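Local atomic coordinates of laccase (Botrytis aclada, PDB entry 3SQR), a protein that oxidises phenolic substrates with copper ions and reduces dioxygen to water, and probably serves in lignin degradation and in detoxifying lignin-derived products. Residues 57-62 / 469-474; 160-165 / 186-191. All coordinates share one frame; numbering follows the deposited sequence.

Contact 1. Residues 57-62 / 469-474; sequences NWYDVT and GHDFFI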
loop_
_atom_site.group_PDB
_atom_site.type_symbol
_atom_site.label_atom_id
_atom_site.label_comp_id
_atom_site.label_asym_id
_atom_site.label_seq_id
_atom_site.Cartn_x
_atom_site.Cartn_y
_atom_site.Cartn_z
ATOM N N ASN A 57 -1.906 -0.689 23.693
ATOM C CA ASN A 57 -2.839 -0.184 22.714
ATOM C C ASN A 57 -2.219 1.014 22.016
ATOM O O ASN A 57 -2.284 2.119 22.488
ATOM C CB ASN A 57 -4.200 0.177 23.325
ATOM C CG ASN A 57 -5.221 0.562 22.257
ATOM O OD1 ASN A 57 -4.842 1.116 21.257
ATOM N ND2 ASN A 57 -6.511 0.331 22.490
ATOM N N TRP A 58 -1.599 0.767 20.850
ATOM C CA TRP A 58 -0.921 1.812 20.117
ATOM C C TRP A 58 -1.813 2.839 19.462
ATOM O O TRP A 58 -1.306 3.837 18.997
ATOM C CB TRP A 58 0.051 1.226 19.087
ATOM C CG TRP A 58 -0.672 0.579 17.936
ATOM C CD1 TRP A 58 -0.995 1.168 16.763
ATOM C CD2 TRP A 58 -1.110 -0.783 17.840
ATOM N NE1 TRP A 58 -1.639 0.281 15.939
ATOM C CE2 TRP A 58 -1.690 -0.941 16.564
ATOM C CE3 TRP A 58 -1.056 -1.886 18.700
ATOM C CZ2 TRP A 58 -2.252 -2.137 16.142
ATOM C CZ3 TRP A 58 -1.613 -3.084 18.274
ATOM C CH2 TRP A 58 -2.194 -3.195 16.996
ATOM N N TYR A 59 -3.136 2.596 19.444
ATOM C CA TYR A 59 -4.060 3.615 19.019
ATOM C C TYR A 59 -4.178 4.693 20.091
ATOM O O TYR A 59 -4.635 5.787 19.754
ATOM C CB TYR A 59 -5.466 3.055 18.708
ATOM C CG TYR A 59 -5.436 1.983 17.638
ATOM C CD1 TYR A 59 -5.385 2.328 16.309
ATOM C CD2 TYR A 59 -5.373 0.628 17.994
ATOM C CE1 TYR A 59 -5.309 1.348 15.305
ATOM C CE2 TYR A 59 -5.299 -0.339 17.053
ATOM C CZ TYR A 59 -5.257 0.009 15.700
ATOM O OH TYR A 59 -5.140 -1.041 14.789
ATOM N N ASP A 60 -3.932 4.317 21.341
ATOM C CA ASP A 60 -4.150 5.190 22.475
ATOM C C ASP A 60 -2.887 5.663 23.143
ATOM O O ASP A 60 -2.922 6.697 23.791
ATOM C CB ASP A 60 -5.013 4.467 23.517
ATOM C CG ASP A 60 -6.428 4.167 23.023
ATOM O OD1 ASP A 60 -6.907 4.763 22.013
ATOM O OD2 ASP A 60 -7.071 3.308 23.675
ATOM N N VAL A 61 -1.793 4.888 23.047
ATOM C CA VAL A 61 -0.534 5.086 23.810
ATOM C C VAL A 61 0.619 5.087 22.807
ATOM O O VAL A 61 0.611 4.243 21.919
ATOM C CB VAL A 61 -0.360 3.917 24.818
ATOM C CG1 VAL A 61 1.002 3.931 25.506
ATOM C CG2 VAL A 61 -1.481 3.986 25.897
ATOM N N THR A 62 1.579 6.000 22.953
ATOM C CA THR A 62 2.703 6.053 22.060
ATOM C C THR A 62 3.961 6.251 22.858
ATOM O O THR A 62 4.055 7.211 23.654
ATOM C CB THR A 62 2.581 7.242 21.093
ATOM O OG1 THR A 62 1.303 7.237 20.437
ATOM C CG2 THR A 62 3.721 7.247 20.025
ATOM N N GLY A 469 -5.876 7.257 6.956
ATOM C CA GLY A 469 -6.159 7.814 8.311
ATOM C C GLY A 469 -6.688 6.874 9.374
ATOM O O GLY A 469 -6.884 7.259 10.506
ATOM N N HIS A 470 -6.852 5.601 9.049
ATOM C CA HIS A 470 -7.438 4.612 9.926
ATOM C C HIS A 470 -6.984 3.229 9.598
ATOM O O HIS A 470 -6.900 2.872 8.415
ATOM C CB HIS A 470 -8.964 4.514 9.815
ATOM C CG HIS A 470 -9.658 5.794 10.086
ATOM N ND1 HIS A 470 -10.160 6.089 11.320
ATOM C CD2 HIS A 470 -9.896 6.885 9.306
ATOM C CE1 HIS A 470 -10.712 7.284 11.297
ATOM N NE2 HIS A 470 -10.564 7.796 10.094
ATOM N N ASP A 471 -6.833 2.438 10.644
ATOM C CA ASP A 471 -7.000 0.999 10.470
ATOM C C ASP A 471 -8.476 0.687 10.531
ATOM O O ASP A 471 -9.182 1.262 11.360
ATOM C CB ASP A 471 -6.371 0.189 11.560
ATOM C CG ASP A 471 -4.854 0.171 11.502
ATOM O OD1 ASP A 471 -4.255 0.490 10.483
ATOM O OD2 ASP A 471 -4.296 -0.222 12.494
ATOM N N PHE A 472 -8.947 -0.173 9.643
ATOM C CA PHE A 472 -10.352 -0.584 9.687
ATOM C C PHE A 472 -10.500 -1.990 10.192
ATOM O O PHE A 472 -9.523 -2.745 10.225
ATOM C CB PHE A 472 -11.042 -0.383 8.363
ATOM C CG PHE A 472 -10.386 -1.079 7.214
ATOM C CD1 PHE A 472 -10.281 -2.460 7.169
ATOM C CD2 PHE A 472 -9.867 -0.346 6.183
ATOM C CE1 PHE A 472 -9.661 -3.057 6.087
ATOM C CE2 PHE A 472 -9.276 -0.950 5.080
ATOM C CZ PHE A 472 -9.160 -2.273 5.047
ATOM N N PHE A 473 -11.738 -2.326 10.544
ATOM C CA PHE A 473 -12.075 -3.658 11.024
ATOM C C PHE A 473 -12.873 -4.314 9.932
ATOM O O PHE A 473 -13.839 -3.720 9.414
ATOM C CB PHE A 473 -12.964 -3.481 12.255
ATOM C CG PHE A 473 -12.270 -2.907 13.447
ATOM C CD1 PHE A 473 -11.846 -1.605 13.519
ATOM C CD2 PHE A 473 -12.050 -3.709 14.560
ATOM C CE1 PHE A 473 -11.233 -1.111 14.699
ATOM C CE2 PHE A 473 -11.470 -3.204 15.691
ATOM C CZ PHE A 473 -11.050 -1.959 15.754
ATOM N N ILE A 474 -12.445 -5.494 9.505
ATOM C CA ILE A 474 -13.151 -6.202 8.452
ATOM C C ILE A 474 -14.328 -6.950 9.094
ATOM O O ILE A 474 -14.166 -8.073 9.560
ATOM C CB ILE A 474 -12.249 -7.144 7.747
ATOM C CG1 ILE A 474 -10.990 -6.421 7.222
ATOM C CG2 ILE A 474 -13.027 -7.851 6.629
ATOM C CD1 ILE A 474 -10.093 -7.356 6.316
HETATM O O HOH W 1 -1.699 0.139 13.040
#
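Tyr59 and Asp471 meet through a single short hydrogen bond, with Tyr59 OH donating to Asp471 OD2 at 2.6 Å. The phenol comes to the carboxylate oxygen on the side away from OD1, using the anti lone pair of OD2, and the ring and carboxylate planes stand 85° apart. OD2 lies at the edge of the phenol ring, near its plane, 3.4 Å from Tyr59 CE1. This is the tight part of the contact. With chi1 of -58°, Tyr59 CG is anti to its own carbonyl carbon, which brings the hydroxyl end of the ring up to Asp471. The indole of Trp58 lies against one face of the phenol, with Trp58 NE1 3.6 Å above the ring plane, offset toward the rim.

Asp471 directly precedes strand 472-478 of the third cupredoxin-like domain, whereas 57-62 is a loop ahead of strand 67-79, so the bond ties an N-terminal loop to the C-terminal domain of the multicopper oxidase. Within that loop Asn57 OD1 accepts from Tyr59 N at 2.9 Å, forming an Asx turn.

The looser side is bridged by water. Trp58 NE1 stays 4.4 Å from Asp471 OD2, and one water accepts from NE1 at 2.9 Å and donates to OD2. Asp471 OD2 thus receives both the phenol and the water, while Arg498 NE also hydrogen-bonds Tyr59 OH, a nearby positive charge that may polarise the phenol.

Contact 2. Residues 160-165 / 186-191; sequences TQYGTT and NGPATA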
loop_
_atom_site.group_PDB
_atom_site.type_symbol
_atom_site.label_atom_id
_atom_site.label_comp_id
_atom_site.label_asym_id
_atom_site.label_seq_id
_atom_site.Cartn_x
_atom_site.Cartn_y
_atom_site.Cartn_z
ATOM N N THR A 160 3.010 6.300 15.254
ATOM C CA THR A 160 2.311 5.850 16.450
ATOM C C THR A 160 1.871 4.387 16.239
ATOM O O THR A 160 0.926 3.889 16.822
ATOM C CB THR A 160 1.091 6.759 16.686
ATOM O OG1 THR A 160 0.189 6.645 15.573
ATOM C CG2 THR A 160 1.542 8.197 16.783
ATOM N N GLN A 161 2.571 3.727 15.316
ATOM C CA GLN A 161 2.301 2.385 14.859
ATOM C C GLN A 161 3.695 1.759 14.642
ATOM O O GLN A 161 4.690 2.470 14.492
ATOM C CB GLN A 161 1.564 2.364 13.507
ATOM C CG GLN A 161 0.192 2.917 13.574
ATOM C CD GLN A 161 -0.259 3.346 12.233
ATOM O OE1 GLN A 161 0.107 4.471 11.766
ATOM N NE2 GLN A 161 -1.053 2.508 11.592
ATOM N N TYR A 162 3.711 0.434 14.592
ATOM C CA TYR A 162 4.934 -0.324 14.348
ATOM C C TYR A 162 4.651 -1.473 13.410
ATOM O O TYR A 162 3.553 -2.033 13.355
ATOM C CB TYR A 162 5.621 -0.743 15.661
ATOM C CG TYR A 162 4.760 -1.589 16.531
ATOM C CD1 TYR A 162 4.755 -2.988 16.392
ATOM C CD2 TYR A 162 3.892 -1.009 17.452
ATOM C CE1 TYR A 162 3.898 -3.769 17.177
ATOM C CE2 TYR A 162 3.036 -1.767 18.207
ATOM C CZ TYR A 162 3.045 -3.152 18.080
ATOM O OH TYR A 162 2.244 -3.947 18.847
ATOM N N GLY A 163 5.663 -1.751 12.609
ATOM C CA GLY A 163 5.604 -2.848 11.671
ATOM C C GLY A 163 6.121 -2.422 10.299
ATOM O O GLY A 163 7.013 -1.600 10.167
ATOM N N THR A 164 5.584 -3.084 9.308
ATOM C CA THR A 164 5.994 -2.946 7.927
ATOM C C THR A 164 5.019 -2.144 7.112
ATOM O O THR A 164 3.836 -2.467 6.987
ATOM C CB THR A 164 6.054 -4.352 7.287
ATOM O OG1 THR A 164 6.955 -5.172 8.047
ATOM C CG2 THR A 164 6.507 -4.278 5.849
ATOM N N THR A 165 5.570 -1.144 6.473
ATOM C CA THR A 165 4.803 -0.460 5.455
ATOM C C THR A 165 5.747 0.097 4.418
ATOM O O THR A 165 6.903 -0.339 4.290
ATOM C CB THR A 165 3.775 0.548 6.033
ATOM O OG1 THR A 165 2.853 0.850 4.990
ATOM C CG2 THR A 165 4.463 1.823 6.605
ATOM N N ASN A 186 10.267 -0.061 13.869
ATOM C CA ASN A 186 10.553 -1.136 14.823
ATOM C C ASN A 186 9.703 -1.002 16.032
ATOM O O ASN A 186 9.268 0.066 16.450
ATOM C CB ASN A 186 12.019 -1.246 15.131
ATOM C CG ASN A 186 12.794 -1.796 13.941
ATOM O OD1 ASN A 186 12.590 -2.949 13.469
ATOM N ND2 ASN A 186 13.624 -0.962 13.436
ATOM N N GLY A 187 9.449 -2.158 16.599
ATOM C CA GLY A 187 8.528 -2.266 17.692
ATOM C C GLY A 187 8.462 -3.741 18.038
ATOM O O GLY A 187 9.254 -4.550 17.553
ATOM N N PRO A 188 7.520 -4.089 18.899
ATOM C CA PRO A 188 7.425 -5.476 19.302
ATOM C C PRO A 188 6.775 -6.372 18.232
ATOM O O PRO A 188 6.328 -5.917 17.192
ATOM C CB PRO A 188 6.555 -5.403 20.535
ATOM C CG PRO A 188 5.632 -4.234 20.276
ATOM C CD PRO A 188 6.559 -3.241 19.581
ATOM N N ALA A 189 6.718 -7.670 18.498
ATOM C CA ALA A 189 6.193 -8.641 17.483
ATOM C C ALA A 189 5.568 -9.821 18.232
ATOM O O ALA A 189 5.872 -10.036 19.390
ATOM C CB ALA A 189 7.334 -9.112 16.569
ATOM N N THR A 190 4.724 -10.572 17.573
ATOM C CA THR A 190 3.924 -11.573 18.228
ATOM C C THR A 190 4.585 -12.955 18.184
ATOM O O THR A 190 4.041 -13.899 18.718
ATOM C CB THR A 190 2.580 -11.708 17.628
ATOM O OG1 THR A 190 2.716 -11.883 16.212
ATOM C CG2 THR A 190 1.636 -10.514 17.995
ATOM N N ALA A 191 5.739 -13.048 17.546
ATOM C CA ALA A 191 6.572 -14.250 17.618
ATOM C C ALA A 191 8.008 -13.846 17.626
ATOM O O ALA A 191 8.379 -12.780 17.141
ATOM C CB ALA A 191 6.267 -15.237 16.435
#
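Over one face of the Tyr162 ring lies the pyrrolidine of Pro188, its CD 3.6 Å from the ring centroid and 11° off the normal, a well-centred CH-pi contact. Pro188 CG sits toward the hydroxyl end of the same face, 3.6 Å from Tyr162 CZ. The carbonyl O of Pro188 sits outside the rim by CD1 and CE1, tilted out of the ring plane to the proline side and 3.2 Å from Tyr162 CE1, while Gly187 CA approaches obliquely from the CB end. Beyond the two segments, the Trp104 ring meets the phenol with the planes about 50° apart.

Tyr162 takes a chi1 of 59°, which sets CG between the backbone N and the carbonyl carbon and swings the ring along the outgoing chain of 187-188. The two segments belong to the first cupredoxin-like domain: Gly163 begins strand 163-169, which pairs antiparallel with strand 180-186, and Gly163 bonds to Ile185 through the backbone. Past the last paired residues the two chains stay in touch through the Tyr162 ring and Pro188, where the chain leaves toward strand 195-205.

The backbones come closest at Tyr162 and Gly187, whose CA atoms are 5.3 Å apart. There Tyr162 CB packs 3.9 Å from Gly187 CA and 3.8 Å from Asn186 O.

In the fold
Contact 2 is local, with 20 residues between its segments, whereas contact 1 spans 406 and brings distant parts of the chain together. Their centres are 13 Å apart. Trp58 packs on the 160-165 segment, its CD1 3.3 Å from Thr160 O and its CE3 3.9 Å from Tyr162 OH. Gln161 itself comes close to contact 1, with Gln161 NE2 3.9 Å from Asp471 OD1 and 2.9 Å from the bridging water. Arg129 links both contacts, bonding Tyr59 O through NH1 and Gln161 OE1 through N. The Asp471 side chain is about 8 Å from those of the copper ligands His126 and His466 and about 12 Å from a bound copper; Thr165 OG1 of contact 2 hydrogen-bonds His126 O.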